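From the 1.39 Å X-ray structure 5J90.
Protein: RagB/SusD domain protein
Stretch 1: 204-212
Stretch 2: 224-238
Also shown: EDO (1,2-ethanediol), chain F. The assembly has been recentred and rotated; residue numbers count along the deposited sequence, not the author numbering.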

# COMPACT_ATOMS: atom_id res chain seq x y z
N ASN A 204 16.30 -14.33 -17.37
CA ASN A 204 17.03 -13.65 -16.31
C ASN A 204 16.70 -12.16 -16.28
O ASN A 204 16.53 -11.56 -15.20
CB ASN A 204 18.55 -13.81 -16.51
CG ASN A 204 19.02 -15.25 -16.40
OD1 ASN A 204 18.40 -16.09 -15.75
ND2 ASN A 204 20.16 -15.53 -17.03
N THR A 205 16.61 -11.54 -17.45
CA THR A 205 16.37 -10.10 -17.52
C THR A 205 14.93 -9.78 -17.09
O THR A 205 14.68 -8.78 -16.41
CB THR A 205 16.64 -9.56 -18.93
OG1 THR A 205 17.92 -10.03 -19.38
CG2 THR A 205 16.66 -8.04 -18.93
N LEU A 206 14.00 -10.65 -17.46
CA LEU A 206 12.61 -10.53 -17.02
C LEU A 206 12.53 -10.67 -15.50
O LEU A 206 11.80 -9.91 -14.84
CB LEU A 206 11.75 -11.58 -17.72
CG LEU A 206 10.26 -11.65 -17.45
CD1 LEU A 206 9.60 -10.29 -17.60
CD2 LEU A 206 9.61 -12.68 -18.38
N ARG A 207 13.28 -11.62 -14.93
CA ARG A 207 13.36 -11.72 -13.47
C ARG A 207 13.84 -10.40 -12.85
O ARG A 207 13.30 -9.95 -11.85
CB ARG A 207 14.30 -12.85 -13.03
CG ARG A 207 14.34 -13.00 -11.50
CD ARG A 207 15.44 -13.95 -10.99
NE ARG A 207 15.44 -15.23 -11.69
CZ ARG A 207 14.55 -16.20 -11.50
NH1 ARG A 207 13.56 -16.06 -10.61
NH2 ARG A 207 14.65 -17.32 -12.22
N LEU A 208 14.86 -9.80 -13.44
CA LEU A 208 15.37 -8.53 -12.93
C LEU A 208 14.33 -7.42 -12.98
O LEU A 208 14.19 -6.64 -12.03
CB LEU A 208 16.66 -8.14 -13.69
CG LEU A 208 17.35 -6.84 -13.26
CD1 LEU A 208 17.78 -6.89 -11.79
CD2 LEU A 208 18.56 -6.57 -14.16
N ARG A 209 13.57 -7.35 -14.08
CA ARG A 209 12.46 -6.40 -14.17
C ARG A 209 11.45 -6.62 -13.04
O ARG A 209 11.04 -5.67 -12.37
CB ARG A 209 11.76 -6.53 -15.53
CG ARG A 209 10.47 -5.72 -15.61
CD ARG A 209 9.65 -6.04 -16.85
NE ARG A 209 10.20 -5.41 -18.05
CZ ARG A 209 9.65 -5.53 -19.25
NH1 ARG A 209 8.55 -6.25 -19.41
NH2 ARG A 209 10.21 -4.92 -20.30
N LEU A 210 11.04 -7.87 -12.84
CA LEU A 210 10.03 -8.17 -11.82
C LEU A 210 10.56 -7.91 -10.41
O LEU A 210 9.83 -7.46 -9.52
CB LEU A 210 9.52 -9.61 -11.96
CG LEU A 210 8.82 -9.92 -13.28
CD1 LEU A 210 8.40 -11.38 -13.32
CD2 LEU A 210 7.64 -9.00 -13.53
N ALA A 211 11.86 -8.17 -10.21
CA ALA A 211 12.49 -7.90 -8.93
C ALA A 211 12.48 -6.40 -8.60
O ALA A 211 12.11 -6.00 -7.50
CB ALA A 211 13.91 -8.45 -8.94
N MET A 212 12.86 -5.56 -9.56
CA MET A 212 12.88 -4.13 -9.29
C MET A 212 11.46 -3.60 -9.06
O MET A 212 11.26 -2.69 -8.26
CB MET A 212 13.58 -3.35 -10.41
CG MET A 212 14.16 -2.02 -9.94
SD MET A 212 15.49 -2.20 -8.72
CE MET A 212 16.75 -2.97 -9.74
C1 EDO F . 26.44 -9.23 -17.09
O1 EDO F . 26.81 -10.40 -17.84
C2 EDO F . 24.93 -9.21 -16.89
O2 EDO F . 24.53 -10.27 -16.02
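Stretch 2, residues 224-238: TEAEKAVAQKFGVML

Stretch 2 lies nearly antiparallel along the helix of stretch 1: its helical part, 224-231, crosses helix 204-212 at -161°, and the axes approach to 8.0 Å. Three alanines, Ala211, Ala226 and Ala229, lie in the contact. At the apolar centre, Leu208 (chi1 t, chi2 p) leaves its helix sideways but brings its end nearer, placing CD1 3.5 Å from Ala226 CB, while Leu208 CB lies 3.8 Å from Ala229 CB. Ala211 points toward stretch 2, its CB 3.4 Å from Ala226 N and 3.8 Å from Ala226 CB. The CA atoms of Leu208 and Ala226 are 4.7 Å apart. One turn earlier in stretch 1, Ala229 CB rests 3.1 Å from Asn204 O, a carbonyl already engaged by Leu208 N within its own helix. Beyond Ala231 the chain leaves helical geometry at Gln232, makes a type I turn to Gly235 and runs on extended through Val236 and Met237 beside the start of stretch 1. There Val236 CG1 extends the apolar patch, 4.2 Å from Leu208 CD2, and Val236 CB packs 3.3 Å from Thr205 OG1. Hydrogen bonds join this segment to stretch 1. Met237 N donates to Thr205 OG1 (3.0 Å), and Asn204 ND2 spans the turn, donating to Gln232 OE1 and Gly235 O, each at 2.9 Å; Gln232 OE1 also accepts from Phe234 N (2.9 Å), tying the turn to itself. Gly235 has positive phi, and Val236 N beside it donates to 1,2-ethanediol O2 (3.0 Å). On the helical part of the contact, Arg207 NH1 forms a salt bridge with Glu225 OE1 (2.9 Å). Lys228 NZ also bridges to Glu225 OE1 (3.0 Å), so the shared carboxylate offsets the like charges of Arg207 NH1 and Lys228 NZ, 3.6 Å apart, with the amine over one face of the guanidinium.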

# COMPACT_ATOMS: atom_id res chain seq x y z
N THR A 224 17.03 -10.27 -3.56
CA THR A 224 17.31 -11.68 -3.80
C THR A 224 17.11 -12.04 -5.27
O THR A 224 17.98 -12.64 -5.92
CB THR A 224 16.45 -12.57 -2.90
OG1 THR A 224 16.82 -12.35 -1.52
CG2 THR A 224 16.64 -14.03 -3.26
N GLU A 225 15.96 -11.66 -5.82
CA GLU A 225 15.65 -12.04 -7.20
C GLU A 225 16.48 -11.25 -8.21
O GLU A 225 16.91 -11.80 -9.22
CB GLU A 225 14.14 -11.90 -7.46
CG GLU A 225 13.30 -12.88 -6.65
CD GLU A 225 13.47 -14.34 -7.05
OE1 GLU A 225 13.99 -14.62 -8.15
OE2 GLU A 225 13.05 -15.23 -6.28
N ALA A 226 16.77 -9.98 -7.92
CA ALA A 226 17.60 -9.17 -8.82
C ALA A 226 19.02 -9.72 -8.88
O ALA A 226 19.62 -9.85 -9.95
CB ALA A 226 17.62 -7.72 -8.37
N GLU A 227 19.56 -10.05 -7.72
CA GLU A 227 20.90 -10.61 -7.68
C GLU A 227 20.98 -11.99 -8.34
O GLU A 227 21.95 -12.29 -9.02
CB GLU A 227 21.47 -10.58 -6.25
CG GLU A 227 21.75 -9.14 -5.83
CD GLU A 227 22.35 -8.99 -4.45
OE1 GLU A 227 22.15 -9.88 -3.60
OE2 GLU A 227 23.01 -7.96 -4.24
N LYS A 228 19.94 -12.81 -8.19
CA LYS A 228 19.86 -14.09 -8.89
C LYS A 228 19.94 -13.90 -10.42
O LYS A 228 20.64 -14.65 -11.11
CB LYS A 228 18.55 -14.83 -8.56
CG LYS A 228 18.56 -15.62 -7.27
CD LYS A 228 17.14 -16.11 -6.89
CE LYS A 228 16.51 -16.95 -7.99
NZ LYS A 228 15.11 -17.34 -7.60
N ALA A 229 19.22 -12.91 -10.92
CA ALA A 229 19.17 -12.65 -12.37
C ALA A 229 20.56 -12.41 -12.93
O ALA A 229 20.94 -12.96 -13.98
CB ALA A 229 18.27 -11.45 -12.66
N VAL A 230 21.33 -11.60 -12.21
CA VAL A 230 22.66 -11.20 -12.65
C VAL A 230 23.67 -12.32 -12.43
O VAL A 230 24.59 -12.51 -13.23
CB VAL A 230 23.09 -9.90 -11.92
CG1 VAL A 230 24.56 -9.59 -12.16
CG2 VAL A 230 22.22 -8.74 -12.38
N ALA A 231 23.46 -13.10 -11.38
CA ALA A 231 24.39 -14.17 -10.99
C ALA A 231 24.31 -15.42 -11.87
O ALA A 231 25.26 -16.22 -11.92
CB ALA A 231 24.18 -14.55 -9.53
N GLN A 232 23.17 -15.62 -12.54
CA GLN A 232 22.98 -16.79 -13.38
C GLN A 232 24.09 -16.81 -14.43
O GLN A 232 24.54 -15.76 -14.88
CB GLN A 232 21.59 -16.76 -14.03
CG GLN A 232 21.02 -18.13 -14.40
CD GLN A 232 21.48 -18.65 -15.75
OE1 GLN A 232 21.81 -17.89 -16.66
NE2 GLN A 232 21.49 -19.98 -15.89
N LYS A 233 24.51 -18.01 -14.84
CA LYS A 233 25.70 -18.13 -15.68
C LYS A 233 25.64 -17.38 -17.01
O LYS A 233 26.69 -17.03 -17.56
CB LYS A 233 26.09 -19.60 -15.90
CG LYS A 233 25.14 -20.38 -16.77
CD LYS A 233 25.54 -21.85 -16.83
CE LYS A 233 26.89 -22.05 -17.47
NZ LYS A 233 27.23 -23.51 -17.53
N PHE A 234 24.44 -17.11 -17.53
CA PHE A 234 24.31 -16.36 -18.78
C PHE A 234 24.01 -14.88 -18.56
O PHE A 234 24.04 -14.08 -19.50
CB PHE A 234 23.27 -17.02 -19.69
CG PHE A 234 23.57 -18.47 -19.98
CD1 PHE A 234 24.77 -18.83 -20.57
CD2 PHE A 234 22.68 -19.47 -19.63
CE1 PHE A 234 25.06 -20.16 -20.83
CE2 PHE A 234 22.96 -20.80 -19.89
CZ PHE A 234 24.16 -21.14 -20.49
N GLY A 235 23.72 -14.52 -17.31
CA GLY A 235 23.43 -13.14 -16.95
C GLY A 235 22.26 -12.52 -17.69
O GLY A 235 21.38 -13.21 -18.20
N VAL A 236 22.25 -11.19 -17.72
CA VAL A 236 21.16 -10.46 -18.36
C VAL A 236 21.60 -9.90 -19.72
O VAL A 236 22.77 -10.04 -20.13
CB VAL A 236 20.57 -9.37 -17.44
CG1 VAL A 236 20.00 -10.01 -16.16
CG2 VAL A 236 21.60 -8.28 -17.10
N MET A 237 20.67 -9.30 -20.46
CA MET A 237 20.98 -8.76 -21.78
C MET A 237 22.18 -7.82 -21.73
O MET A 237 22.29 -6.99 -20.82
CB MET A 237 19.78 -7.99 -22.33
CG MET A 237 18.54 -8.83 -22.53
SD MET A 237 17.20 -7.78 -23.11
CE MET A 237 15.88 -9.00 -23.15
N LEU A 238 23.05 -7.93 -22.74
CA LEU A 238 24.24 -7.07 -22.84
C LEU A 238 24.33 -6.32 -24.16
O LEU A 238 24.81 -5.20 -24.22
CB LEU A 238 25.52 -7.88 -22.66
CG LEU A 238 25.82 -8.41 -21.26
CD1 LEU A 238 27.18 -9.09 -21.29
CD2 LEU A 238 25.81 -7.27 -20.26